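Local coordinates for PAN2-PAN3 deadenylation complex catalytic subunit pan2 (Neurospora crassa, PDB 4CZW), which shortens the poly(A) tails of mRNA as the catalytic subunit of the PAN deadenylation complex, joining a probably inactive ubiquitin-protease-like scaffold domain to an exonuclease domain, at residues F574-S579 and A633-G638; H549-D554 and N565-T570; I225-V230 and C303-D308; G286-E291 and V390-K395; D493-I498 and P514-P519. One frame throughout, in Å; residues are numbered along the deposited sequence.

Contact 1: residues F574-S579 and A633-G638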
# COMPACT_ATOMS: atom_id res chain seq x y z
N PHE A 574 1.61 4.97 -32.96
CA PHE A 574 1.92 4.47 -34.29
C PHE A 574 1.50 3.01 -34.47
O PHE A 574 2.30 2.17 -34.90
CB PHE A 574 3.41 4.63 -34.59
CG PHE A 574 3.83 6.06 -34.79
CD1 PHE A 574 3.60 6.70 -35.99
CD2 PHE A 574 4.44 6.77 -33.76
CE1 PHE A 574 3.98 8.02 -36.18
CE2 PHE A 574 4.82 8.09 -33.94
CZ PHE A 574 4.59 8.71 -35.15
N MSE A 575 0.25 2.72 -34.14
CA MSE A 575 -0.33 1.41 -34.41
C MSE A 575 -1.42 1.52 -35.46
O MSE A 575 -2.22 2.46 -35.44
CB MSE A 575 -0.92 0.79 -33.14
CG MSE A 575 0.10 0.29 -32.13
SE MSE A 575 -0.76 -0.72 -30.71
CE MSE A 575 -2.17 0.54 -30.23
N LYS A 576 -1.46 0.57 -36.39
CA LYS A 576 -2.60 0.45 -37.27
C LYS A 576 -3.66 -0.34 -36.51
O LYS A 576 -3.42 -1.50 -36.15
CB LYS A 576 -2.23 -0.22 -38.59
CG LYS A 576 -3.00 0.32 -39.79
CD LYS A 576 -2.51 -0.27 -41.11
CE LYS A 576 -3.27 -1.55 -41.46
NZ LYS A 576 -2.99 -2.68 -40.53
N PRO A 577 -4.82 0.28 -36.27
CA PRO A 577 -5.86 -0.13 -35.30
C PRO A 577 -6.11 -1.64 -35.13
O PRO A 577 -6.16 -2.08 -33.98
CB PRO A 577 -7.11 0.57 -35.85
CG PRO A 577 -6.58 1.82 -36.45
CD PRO A 577 -5.24 1.46 -37.04
N PRO A 578 -6.26 -2.42 -36.22
CA PRO A 578 -6.63 -3.81 -35.94
C PRO A 578 -5.48 -4.70 -35.47
O PRO A 578 -5.69 -5.61 -34.67
CB PRO A 578 -7.16 -4.31 -37.30
CG PRO A 578 -7.29 -3.09 -38.17
CD PRO A 578 -6.26 -2.14 -37.66
N SER A 579 -4.27 -4.43 -35.97
CA SER A 579 -3.13 -5.33 -35.78
C SER A 579 -2.73 -5.54 -34.32
O SER A 579 -2.33 -6.64 -33.94
CB SER A 579 -1.93 -4.82 -36.57
OG SER A 579 -0.81 -5.68 -36.42
N ALA A 633 2.23 3.48 -44.75
CA ALA A 633 3.57 3.21 -45.25
C ALA A 633 4.39 2.42 -44.24
O ALA A 633 5.22 1.59 -44.62
CB ALA A 633 4.27 4.52 -45.59
N LEU A 634 4.15 2.67 -42.96
CA LEU A 634 4.82 1.94 -41.89
C LEU A 634 4.49 0.45 -41.94
O LEU A 634 5.31 -0.39 -41.56
CB LEU A 634 4.42 2.51 -40.52
CG LEU A 634 5.29 3.63 -39.95
CD1 LEU A 634 4.61 4.27 -38.75
CD2 LEU A 634 6.66 3.10 -39.57
N TYR A 635 3.29 0.13 -42.41
CA TYR A 635 2.86 -1.26 -42.48
C TYR A 635 2.75 -1.73 -43.93
O TYR A 635 1.66 -1.74 -44.51
CB TYR A 635 1.52 -1.45 -41.75
CG TYR A 635 1.59 -1.20 -40.26
CD1 TYR A 635 1.44 0.07 -39.73
CD2 TYR A 635 1.81 -2.25 -39.37
CE1 TYR A 635 1.50 0.30 -38.36
CE2 TYR A 635 1.87 -2.04 -38.00
CZ TYR A 635 1.72 -0.76 -37.51
OH TYR A 635 1.78 -0.54 -36.15
N LYS A 636 3.88 -2.12 -44.50
CA LYS A 636 3.92 -2.66 -45.86
C LYS A 636 4.76 -3.93 -45.93
O LYS A 636 4.38 -4.91 -46.58
CB LYS A 636 4.46 -1.63 -46.84
CG LYS A 636 3.53 -0.45 -47.08
CD LYS A 636 2.20 -0.93 -47.65
CE LYS A 636 1.25 0.23 -47.88
NZ LYS A 636 -0.05 -0.24 -48.42
N LYS A 637 5.91 -3.92 -45.26
CA LYS A 637 6.78 -5.08 -45.24
C LYS A 637 7.05 -5.54 -43.81
O LYS A 637 6.56 -4.94 -42.85
CB LYS A 637 8.10 -4.78 -45.96
CG LYS A 637 7.90 -4.28 -47.39
CD LYS A 637 9.21 -3.80 -48.00
CE LYS A 637 9.01 -3.26 -49.41
NZ LYS A 637 10.29 -2.71 -49.94
N GLY A 638 7.81 -6.62 -43.67
CA GLY A 638 8.11 -7.17 -42.37
C GLY A 638 9.02 -6.25 -41.58
O GLY A 638 9.84 -6.71 -40.78
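The C-terminal end of helix 627-634 lies against the loop that leads from helix 570-573 to helix 585-592 in the nuclease part of Pan2. Tyr-635 carries the contact. Its CG is anti to the carbonyl carbon (chi1 -65°), and the ring reaches out to the loop so that OH donates to Phe-574 O at 3.0 Å. The hydroxyl lies in the plane of that carbonyl, on a lone pair. The same OH receives a weak hydrogen bond from Lys-576 N, 3.4 Å away, so the phenol grips the loop backbone at two points. In the deadenylase's exonuclease fold, the segment just past helix 627-634 is joined here to this interhelical loop; Tyr-635 OH makes a further weak hydrogen bond with Arg-581 O. Lys-576 and Tyr-635 run antiparallel, the lysine passing over the ring. Lys-576 CB sits over one face of the tyrosine, 4.0 Å from the ring centroid and displaced toward the rim, a CH-pi contact. The lysine chain bends at chi3 and chi4, leaving NZ 5.2 Å from the centroid, at most a weak cation-pi attraction. Leu-634 CD1 meets Phe-574 CD1 obliquely at 3.8 Å, and Phe-587 and Tyr-591 of helix 585-592 pack on the leucine.

Contact 2: residues H549-D554 and N565-T570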
# COMPACT_ATOMS: atom_id res chain seq x y z
N HIS A 549 8.10 5.52 -24.93
CA HIS A 549 7.82 4.41 -25.84
C HIS A 549 7.68 3.10 -25.07
O HIS A 549 8.64 2.62 -24.47
CB HIS A 549 8.92 4.29 -26.89
CG HIS A 549 8.56 3.40 -28.04
ND1 HIS A 549 7.87 3.85 -29.15
CD2 HIS A 549 8.81 2.09 -28.26
CE1 HIS A 549 7.70 2.85 -29.99
NE2 HIS A 549 8.26 1.77 -29.48
N GLY A 550 6.48 2.53 -25.09
CA GLY A 550 6.20 1.31 -24.36
C GLY A 550 6.36 1.49 -22.87
O GLY A 550 7.04 0.72 -22.20
N LEU A 551 5.71 2.53 -22.34
CA LEU A 551 5.87 2.91 -20.94
C LEU A 551 5.25 1.93 -19.95
O LEU A 551 5.50 2.02 -18.75
CB LEU A 551 5.28 4.31 -20.71
CG LEU A 551 6.05 5.48 -21.31
CD1 LEU A 551 5.35 6.79 -21.00
CD2 LEU A 551 7.48 5.50 -20.80
N SER A 552 4.45 1.00 -20.45
CA SER A 552 3.78 0.03 -19.58
C SER A 552 4.78 -0.86 -18.87
O SER A 552 4.56 -1.28 -17.74
CB SER A 552 2.79 -0.82 -20.38
OG SER A 552 3.47 -1.69 -21.27
N GLN A 553 5.89 -1.16 -19.54
CA GLN A 553 6.94 -1.99 -18.96
C GLN A 553 7.75 -1.19 -17.94
O GLN A 553 8.15 -1.71 -16.91
CB GLN A 553 7.85 -2.55 -20.05
CG GLN A 553 8.86 -3.57 -19.56
CD GLN A 553 9.68 -4.16 -20.69
OE1 GLN A 553 9.61 -3.71 -21.83
NE2 GLN A 553 10.48 -5.18 -20.37
N ASP A 554 7.98 0.08 -18.25
CA ASP A 554 8.71 0.97 -17.35
C ASP A 554 7.95 1.16 -16.04
O ASP A 554 8.49 0.91 -14.97
CB ASP A 554 8.95 2.33 -18.01
CG ASP A 554 9.85 2.24 -19.23
OD1 ASP A 554 9.34 1.96 -20.33
OD2 ASP A 554 11.07 2.46 -19.08
N ASN A 565 -4.90 9.52 -19.30
CA ASN A 565 -4.83 10.88 -19.84
C ASN A 565 -3.55 11.61 -19.45
O ASN A 565 -3.37 12.78 -19.78
CB ASN A 565 -6.06 11.69 -19.41
CG ASN A 565 -6.28 11.65 -17.91
OD1 ASN A 565 -5.37 11.36 -17.13
ND2 ASN A 565 -7.51 11.95 -17.49
N GLN A 566 -2.67 10.91 -18.75
CA GLN A 566 -1.36 11.45 -18.41
C GLN A 566 -0.25 10.64 -19.07
O GLN A 566 0.93 10.78 -18.74
CB GLN A 566 -1.15 11.48 -16.89
CG GLN A 566 -2.11 12.40 -16.15
CD GLN A 566 -1.80 12.49 -14.67
OE1 GLN A 566 -2.66 12.22 -13.83
NE2 GLN A 566 -0.57 12.87 -14.33
N VAL A 567 -0.65 9.77 -20.00
CA VAL A 567 0.30 8.93 -20.72
C VAL A 567 0.28 9.19 -22.22
O VAL A 567 -0.75 9.02 -22.87
CB VAL A 567 0.03 7.44 -20.47
CG1 VAL A 567 0.97 6.58 -21.32
CG2 VAL A 567 0.17 7.10 -19.00
N ILE A 568 1.42 9.61 -22.76
CA ILE A 568 1.59 9.74 -24.20
C ILE A 568 2.59 8.71 -24.68
O ILE A 568 3.80 8.90 -24.56
CB ILE A 568 2.06 11.15 -24.60
CG1 ILE A 568 1.06 12.21 -24.11
CG2 ILE A 568 2.22 11.25 -26.11
CD1 ILE A 568 1.43 13.62 -24.49
N ASP A 569 2.08 7.60 -25.21
CA ASP A 569 2.94 6.48 -25.61
C ASP A 569 3.05 6.39 -27.12
O ASP A 569 2.05 6.19 -27.82
CB ASP A 569 2.40 5.17 -25.02
CG ASP A 569 3.45 4.08 -24.97
OD1 ASP A 569 4.23 3.94 -25.94
OD2 ASP A 569 3.50 3.36 -23.95
N THR A 570 4.27 6.52 -27.63
CA THR A 570 4.51 6.49 -29.07
C THR A 570 4.32 5.09 -29.66
O THR A 570 4.06 4.95 -30.86
CB THR A 570 5.93 6.98 -29.40
OG1 THR A 570 6.90 6.20 -28.69
CG2 THR A 570 6.09 8.44 -29.02
O HOH W 1 2.49 1.02 -23.08
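The imidazole of His-549 takes Thr-570 OG1 at its edge and in its plane, with ND1 2.6 Å from OG1 in a hydrogen bond whose donor may be either group. Leu-585 and Leu-588 of helix 585-592 pack on the histidine. The second flat group, the Asp-569 carboxylate, has CG anti to its backbone N (chi1 -160°). Its OD1 accepts from Gly-550 N at 2.8 Å through the syn lone pair. Leu-551 N approaches OD2 at 2.9 Å from above the carboxylate plane, and a water joins OD2 to Ser-552 N. OD1 is also bonded to Ser-571 OG. An alanine in place of Asp-569 would remove both oxygens and would probably loosen the hold on the first turn of helix 551-558. Asp-569 also caps helix 570-573, so one carboxylate serves two helix starts. The arrangement closes the beta-alpha-beta unit 545-548, 551-558, 567-569 of this RNase H-like exonuclease domain, whose helix carries Asp-554, by similarity a ligand of the catalytic metal.

Contact 3: residues I225-V230 and C303-D308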
# COMPACT_ATOMS: atom_id res chain seq x y z
N ILE A 225 -22.02 -17.05 23.55
CA ILE A 225 -20.84 -16.20 23.62
C ILE A 225 -20.83 -15.25 22.43
O ILE A 225 -20.84 -15.68 21.28
CB ILE A 225 -19.54 -17.03 23.63
CG1 ILE A 225 -19.69 -18.25 24.54
CG2 ILE A 225 -18.36 -16.16 24.06
CD1 ILE A 225 -18.50 -19.18 24.51
N THR A 226 -20.83 -13.95 22.71
CA THR A 226 -20.90 -12.95 21.65
C THR A 226 -19.54 -12.34 21.33
O THR A 226 -18.59 -12.48 22.10
CB THR A 226 -21.87 -11.81 22.02
OG1 THR A 226 -21.36 -11.08 23.14
CG2 THR A 226 -23.24 -12.38 22.37
N PHE A 227 -19.46 -11.68 20.18
CA PHE A 227 -18.22 -11.02 19.75
C PHE A 227 -17.89 -9.84 20.66
O PHE A 227 -16.72 -9.54 20.90
CB PHE A 227 -18.35 -10.55 18.30
CG PHE A 227 -17.18 -9.74 17.82
CD1 PHE A 227 -16.00 -10.35 17.44
CD2 PHE A 227 -17.26 -8.36 17.75
CE1 PHE A 227 -14.92 -9.61 17.00
CE2 PHE A 227 -16.18 -7.60 17.32
CZ PHE A 227 -15.01 -8.23 16.94
N SER A 228 -18.93 -9.17 21.16
CA SER A 228 -18.76 -8.03 22.05
C SER A 228 -18.08 -8.46 23.35
O SER A 228 -17.26 -7.72 23.90
CB SER A 228 -20.11 -7.39 22.36
OG SER A 228 -20.72 -6.90 21.17
N GLN A 229 -18.41 -9.65 23.82
CA GLN A 229 -17.82 -10.20 25.04
C GLN A 229 -16.36 -10.60 24.81
O GLN A 229 -15.51 -10.42 25.68
CB GLN A 229 -18.62 -11.40 25.54
CG GLN A 229 -20.01 -11.05 26.04
CD GLN A 229 -20.89 -12.27 26.24
OE1 GLN A 229 -20.57 -13.36 25.76
NE2 GLN A 229 -21.99 -12.10 26.96
N VAL A 230 -16.08 -11.15 23.63
CA VAL A 230 -14.73 -11.57 23.28
C VAL A 230 -13.83 -10.35 23.11
O VAL A 230 -12.67 -10.36 23.52
CB VAL A 230 -14.73 -12.41 21.99
CG1 VAL A 230 -13.31 -12.69 21.52
CG2 VAL A 230 -15.48 -13.72 22.21
N CYS A 303 -18.79 -3.38 25.37
CA CYS A 303 -19.10 -3.46 23.95
C CYS A 303 -20.50 -4.01 23.70
O CYS A 303 -20.95 -4.92 24.39
CB CYS A 303 -18.06 -4.32 23.23
SG CYS A 303 -18.25 -4.37 21.44
N TYR A 304 -21.18 -3.45 22.71
CA TYR A 304 -22.54 -3.87 22.38
C TYR A 304 -22.72 -4.08 20.88
O TYR A 304 -22.02 -3.46 20.08
CB TYR A 304 -23.56 -2.85 22.89
CG TYR A 304 -23.41 -2.52 24.36
CD1 TYR A 304 -23.94 -3.35 25.34
CD2 TYR A 304 -22.73 -1.38 24.77
CE1 TYR A 304 -23.80 -3.06 26.68
CE2 TYR A 304 -22.59 -1.07 26.11
CZ TYR A 304 -23.12 -1.91 27.06
OH TYR A 304 -22.98 -1.61 28.39
N GLU A 305 -23.65 -4.95 20.52
CA GLU A 305 -23.90 -5.26 19.12
C GLU A 305 -25.37 -5.61 18.89
O GLU A 305 -26.10 -5.90 19.84
CB GLU A 305 -23.02 -6.42 18.66
CG GLU A 305 -23.34 -7.75 19.33
CD GLU A 305 -22.37 -8.85 18.95
OE1 GLU A 305 -21.18 -8.75 19.32
OE2 GLU A 305 -22.79 -9.82 18.29
N GLY A 306 -25.80 -5.59 17.63
CA GLY A 306 -27.15 -5.95 17.27
C GLY A 306 -28.21 -5.03 17.85
O GLY A 306 -28.01 -3.82 17.94
N ASP A 307 -29.33 -5.62 18.25
CA ASP A 307 -30.43 -4.85 18.85
C ASP A 307 -30.04 -4.31 20.22
O ASP A 307 -30.54 -3.28 20.65
CB ASP A 307 -31.68 -5.72 18.96
CG ASP A 307 -32.19 -6.21 17.62
OD1 ASP A 307 -31.94 -5.52 16.60
OD2 ASP A 307 -32.83 -7.28 17.57
N ASP A 308 -29.14 -5.02 20.89
CA ASP A 308 -28.64 -4.59 22.19
C ASP A 308 -27.91 -3.26 22.07
O ASP A 308 -27.95 -2.43 22.98
CB ASP A 308 -27.72 -5.66 22.79
CG ASP A 308 -27.24 -5.30 24.18
OD1 ASP A 308 -28.00 -4.63 24.92
OD2 ASP A 308 -26.11 -5.70 24.55
O HOH W 2 -21.55 -11.94 18.37
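Glu-305, near the end of strand 300-305, and Ser-228, in the first turn of helix 227-235, point their side chains at each other. Glu-305 CG lies between its backbone N and carbonyl carbon (chi1 67°), and the chain runs extended from there, which brings the carboxylate to the start of the helix. Ser-228 OG, anti to the carbonyl carbon, donates to Glu-305 OE1 at 2.7 Å along the anti lone pair. Ser-228 N reaches the same oxygen at 2.9 Å in a bent bond (130°) from above the carboxylate plane, so OE1 takes two bonds from one residue. A water bridges the other oxygen, Glu-305 OE2, to Phe-227 N. Lying where backbone N-H groups point outward from the helix start, the carboxylate is likely to be stabilised in its charged form. The helix start has its own capping box, in which Thr-226 N donates to Gln-229 OE1 at 3.1 Å while Gln-229 N returns a weak bond to Thr-226 OG1. All this lies in the pseudo-protease domain, predicted to be inactive, where the contact sets helix 227-235 beside strand 300-305, which forms an antiparallel hairpin with strand 291-297. Cys-303, its SG anti to the backbone N, packs its sulfur 3.7 Å from Ser-228 CB. The CB of Tyr-304 points away from the helix, and its ring stacks on His-312, while Pro-289 touches Phe-227 and Glu-305.

Contact 4: residues G286-E291 and V390-K395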
# COMPACT_ATOMS: atom_id res chain seq x y z
N GLY A 286 -23.66 -15.21 11.55
CA GLY A 286 -24.00 -13.89 12.04
C GLY A 286 -23.30 -13.53 13.34
O GLY A 286 -23.73 -12.61 14.04
N TRP A 287 -22.22 -14.24 13.65
CA TRP A 287 -21.50 -14.01 14.90
C TRP A 287 -20.70 -12.72 14.86
O TRP A 287 -20.59 -12.02 15.86
CB TRP A 287 -20.57 -15.19 15.21
CG TRP A 287 -20.07 -15.20 16.62
CD1 TRP A 287 -20.75 -15.60 17.73
CD2 TRP A 287 -18.77 -14.79 17.07
NE1 TRP A 287 -19.96 -15.46 18.84
CE2 TRP A 287 -18.74 -14.97 18.47
CE3 TRP A 287 -17.63 -14.29 16.43
CZ2 TRP A 287 -17.62 -14.66 19.24
CZ3 TRP A 287 -16.52 -13.98 17.20
CH2 TRP A 287 -16.52 -14.18 18.59
N LEU A 288 -20.14 -12.40 13.69
CA LEU A 288 -19.38 -11.18 13.52
C LEU A 288 -20.27 -10.03 13.07
O LEU A 288 -20.79 -10.04 11.96
CB LEU A 288 -18.25 -11.38 12.50
CG LEU A 288 -17.42 -10.13 12.17
CD1 LEU A 288 -16.73 -9.59 13.41
CD2 LEU A 288 -16.42 -10.43 11.07
N PRO A 289 -20.47 -9.04 13.96
CA PRO A 289 -21.30 -7.88 13.63
C PRO A 289 -20.55 -6.87 12.76
O PRO A 289 -19.34 -6.72 12.91
CB PRO A 289 -21.61 -7.28 15.01
CG PRO A 289 -20.42 -7.63 15.83
CD PRO A 289 -19.93 -8.97 15.33
N GLU A 290 -21.26 -6.21 11.86
CA GLU A 290 -20.65 -5.19 11.02
C GLU A 290 -20.63 -3.85 11.74
O GLU A 290 -20.10 -2.86 11.23
CB GLU A 290 -21.39 -5.06 9.69
CG GLU A 290 -22.83 -4.58 9.83
CD GLU A 290 -23.39 -4.04 8.53
OE1 GLU A 290 -22.75 -3.15 7.93
OE2 GLU A 290 -24.47 -4.50 8.11
N GLU A 291 -21.20 -3.82 12.94
CA GLU A 291 -21.31 -2.59 13.70
C GLU A 291 -21.28 -2.86 15.20
O GLU A 291 -22.06 -3.67 15.71
CB GLU A 291 -22.60 -1.85 13.32
CG GLU A 291 -22.59 -0.37 13.64
CD GLU A 291 -23.79 0.35 13.06
OE1 GLU A 291 -24.93 -0.12 13.28
OE2 GLU A 291 -23.60 1.39 12.40
N VAL A 390 -9.21 -8.52 12.04
CA VAL A 390 -10.48 -7.83 11.86
C VAL A 390 -10.29 -6.33 12.06
O VAL A 390 -9.70 -5.89 13.05
CB VAL A 390 -11.55 -8.35 12.84
CG1 VAL A 390 -12.85 -7.59 12.67
CG2 VAL A 390 -11.78 -9.84 12.63
N MSE A 391 -10.80 -5.53 11.12
CA MSE A 391 -10.56 -4.09 11.13
C MSE A 391 -11.83 -3.28 11.35
O MSE A 391 -12.76 -3.33 10.55
CB MSE A 391 -9.89 -3.66 9.83
CG MSE A 391 -9.42 -2.22 9.81
SE MSE A 391 -7.79 -1.95 10.86
CE MSE A 391 -6.56 -3.03 9.80
N PHE A 392 -11.85 -2.51 12.44
CA PHE A 392 -12.93 -1.57 12.70
C PHE A 392 -12.41 -0.14 12.67
O PHE A 392 -11.25 0.11 12.99
CB PHE A 392 -13.58 -1.85 14.06
CG PHE A 392 -14.50 -3.04 14.07
CD1 PHE A 392 -15.84 -2.91 13.72
CD2 PHE A 392 -14.04 -4.29 14.45
CE1 PHE A 392 -16.68 -4.00 13.73
CE2 PHE A 392 -14.88 -5.38 14.47
CZ PHE A 392 -16.21 -5.23 14.11
N GLN A 393 -13.28 0.79 12.29
CA GLN A 393 -12.97 2.21 12.44
C GLN A 393 -14.23 2.93 12.90
O GLN A 393 -15.34 2.42 12.72
CB GLN A 393 -12.45 2.81 11.13
CG GLN A 393 -13.53 3.26 10.16
CD GLN A 393 -13.03 4.30 9.17
OE1 GLN A 393 -11.83 4.56 9.09
NE2 GLN A 393 -13.95 4.89 8.42
N VAL A 394 -14.06 4.11 13.49
CA VAL A 394 -15.20 4.88 13.97
C VAL A 394 -16.13 5.24 12.82
O VAL A 394 -15.68 5.67 11.75
CB VAL A 394 -14.74 6.15 14.71
CG1 VAL A 394 -14.12 5.79 16.05
CG2 VAL A 394 -13.76 6.95 13.87
N LYS A 395 -17.43 5.05 13.03
CA LYS A 395 -18.43 5.24 11.98
C LYS A 395 -18.48 6.69 11.51
O LYS A 395 -18.85 6.96 10.37
CB LYS A 395 -19.81 4.80 12.48
CG LYS A 395 -20.88 4.79 11.40
CD LYS A 395 -22.21 4.28 11.95
CE LYS A 395 -23.27 4.24 10.86
NZ LYS A 395 -24.56 3.70 11.37
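The charged interaction is a salt bridge between Glu-291 and the exposed Lys-395, whose NZ donates to Glu-291 OE2 at 2.7 Å, on the syn lone pair. Both chains are extended beyond CG, each has CG anti to its backbone N, and the two cross obliquely. The CB of Glu-291 points away from strand 385-394, and the length of the side chain is what brings the carboxylate back to the lysine. A leucine in place of Glu-291 would remove the carboxylate and would probably leave the ammonium group of Lys-395 without its ionic partner in this pair. Within the mixed sheet of the ubiquitin-protease-like domain, strands 291-297 and 385-394 each pair with strand 321-334, and the contact spans from the approach to one to the end of the other. The touching parts, 288-291 and 390-395, run in directions 19° apart. The apolar part is built on Phe-392, which packs on Leu-325, Leu-267 and Leu-269 of the neighbouring strands. Leu-288 CD1 is 4.4 Å from Phe-392 CZ and equally far from Val-390 CG1, so it touches both side chains loosely. Polar backbone meets the same ring at its edge, with Pro-289 O in the ring plane and 3.7 Å from Phe-392 CZ. Glu-290 directs its carboxylate elsewhere, to salt bridges with Lys-374 and Arg-350.

Contact 5: residues D493-I498 and P514-P519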
# COMPACT_ATOMS: atom_id res chain seq x y z
N ASP A 493 18.13 12.58 -13.99
CA ASP A 493 18.92 11.47 -14.50
C ASP A 493 19.53 10.71 -13.32
O ASP A 493 20.75 10.71 -13.13
CB ASP A 493 20.01 11.95 -15.45
CG ASP A 493 20.70 10.81 -16.18
OD1 ASP A 493 20.06 9.76 -16.38
OD2 ASP A 493 21.88 10.97 -16.55
N ASP A 494 18.67 10.06 -12.55
CA ASP A 494 19.10 9.39 -11.32
C ASP A 494 19.51 7.95 -11.56
O ASP A 494 18.81 7.18 -12.22
CB ASP A 494 17.98 9.44 -10.28
CG ASP A 494 17.61 10.85 -9.87
OD1 ASP A 494 18.48 11.74 -9.98
OD2 ASP A 494 16.46 11.06 -9.44
N TYR A 495 20.67 7.58 -11.00
CA TYR A 495 21.08 6.19 -10.93
C TYR A 495 20.71 5.66 -9.55
O TYR A 495 20.77 6.39 -8.56
CB TYR A 495 22.58 6.04 -11.20
CG TYR A 495 22.96 6.20 -12.65
CD1 TYR A 495 22.82 7.42 -13.30
CD2 TYR A 495 23.47 5.13 -13.37
CE1 TYR A 495 23.18 7.57 -14.63
CE2 TYR A 495 23.83 5.27 -14.70
CZ TYR A 495 23.68 6.49 -15.32
OH TYR A 495 24.04 6.63 -16.65
N ILE A 496 20.32 4.39 -9.48
CA ILE A 496 19.77 3.85 -8.24
C ILE A 496 20.77 3.03 -7.45
O ILE A 496 21.31 2.04 -7.94
CB ILE A 496 18.54 2.97 -8.53
CG1 ILE A 496 17.54 3.72 -9.42
CG2 ILE A 496 17.88 2.53 -7.23
CD1 ILE A 496 17.12 5.05 -8.86
N HIS A 497 21.01 3.44 -6.21
CA HIS A 497 21.81 2.64 -5.28
C HIS A 497 20.98 1.45 -4.82
O HIS A 497 20.24 1.54 -3.84
CB HIS A 497 22.27 3.48 -4.09
CG HIS A 497 23.16 2.74 -3.14
ND1 HIS A 497 23.66 1.49 -3.41
CD2 HIS A 497 23.64 3.08 -1.92
CE1 HIS A 497 24.41 1.08 -2.40
NE2 HIS A 497 24.41 2.03 -1.48
N ILE A 498 21.10 0.35 -5.54
CA ILE A 498 20.30 -0.84 -5.27
C ILE A 498 20.88 -1.66 -4.13
O ILE A 498 22.04 -2.09 -4.18
CB ILE A 498 20.18 -1.72 -6.53
CG1 ILE A 498 19.56 -0.90 -7.67
CG2 ILE A 498 19.36 -2.96 -6.24
CD1 ILE A 498 19.54 -1.62 -8.99
N PRO A 514 28.87 -1.53 -13.20
CA PRO A 514 28.90 -1.60 -11.74
C PRO A 514 29.44 -0.33 -11.08
O PRO A 514 29.09 -0.03 -9.94
CB PRO A 514 29.83 -2.78 -11.46
CG PRO A 514 29.68 -3.65 -12.65
CD PRO A 514 29.50 -2.72 -13.82
N THR A 515 30.28 0.41 -11.81
CA THR A 515 30.84 1.66 -11.31
C THR A 515 29.75 2.71 -11.13
O THR A 515 29.75 3.46 -10.15
CB THR A 515 31.93 2.20 -12.25
OG1 THR A 515 32.98 1.23 -12.38
CG2 THR A 515 32.51 3.50 -11.71
N ASP A 516 28.81 2.75 -12.07
CA ASP A 516 27.71 3.71 -12.03
C ASP A 516 26.84 3.56 -10.79
O ASP A 516 26.26 4.52 -10.30
CB ASP A 516 26.84 3.59 -13.28
CG ASP A 516 27.61 3.84 -14.56
OD1 ASP A 516 27.97 5.01 -14.82
OD2 ASP A 516 27.85 2.88 -15.32
N LEU A 517 26.76 2.33 -10.28
CA LEU A 517 25.92 2.04 -9.12
C LEU A 517 26.74 1.90 -7.84
O LEU A 517 26.19 1.74 -6.75
CB LEU A 517 25.11 0.77 -9.36
CG LEU A 517 24.22 0.77 -10.61
CD1 LEU A 517 23.42 -0.52 -10.69
CD2 LEU A 517 23.31 1.98 -10.63
N ASP A 518 28.06 1.96 -7.97
CA ASP A 518 28.96 1.88 -6.82
C ASP A 518 29.10 3.23 -6.14
O ASP A 518 29.64 4.17 -6.72
CB ASP A 518 30.33 1.35 -7.24
CG ASP A 518 31.28 1.20 -6.06
OD1 ASP A 518 31.29 0.11 -5.44
OD2 ASP A 518 32.01 2.16 -5.76
N PRO A 519 28.61 3.34 -4.89
CA PRO A 519 28.54 4.59 -4.13
C PRO A 519 29.89 5.29 -3.96
O PRO A 519 29.93 6.50 -3.75
CB PRO A 519 28.00 4.15 -2.76
CG PRO A 519 27.30 2.86 -3.03
CD PRO A 519 28.09 2.20 -4.12
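No hydrogen bond crosses between strand 490-496 with its exit and the weakly bonded helix 514-517; the contact is made by packing. Leu-517 contributes most of the apolar part. With CG anti to its carbonyl carbon it sends CD2 to the edge of the Tyr-495 ring, near its plane, 4.2 Å from Tyr-495 CB, the two side chains crossing at about a right angle. CD2 also lies 3.4 Å from Ile-496 O, while Leu-517 CD1 is 4.4 Å from Ile-498 CD1. Leu-526 of strand 525-527 touches Leu-517, Tyr-495 and His-497. Strand 490-496 pairs with 471-481 and 525-527 in the central sheet of the exonuclease domain, and the side chain of Tyr-495 is about 7 Å from that of Glu-447, by similarity a catalytic metal ligand. In the CH-pi interaction, Pro-519 CG sits over one face of the His-497 ring, 3.6 Å from its centroid and displaced toward the NE2 side. Aromatic and acidic groups run alongside each other where Asp-516 CB is 3.7 Å from Tyr-495 CD2, the ring and carboxylate planes 27° apart. The carboxylate is bound beyond these segments, OD2 to Thr-513 and OD1 in a salt bridge with Arg-524.

The five contacts fall into two groups on the two domains of this Pan2 fragment. Contacts 3 and 4 come first along the chain, in the ubiquitin-protease-like scaffold. Their segments alternate, they reach the same mixed sheet, and their centres are about 11 Å apart; they touch where Ile-225 O meets Trp-287 NE1 and Phe-227 packs on Pro-289. Contacts 5, 2 and 1 then follow in series in the nuclease part. Contacts 5 and 2 reach one sheet with centres about 24 Å apart, and contact 1 adjoins contact 2 in sequence, centres about 19 Å apart. Centres of contacts 1 and 3 are about 66 Å apart; the two groups lie far apart, each within its own domain.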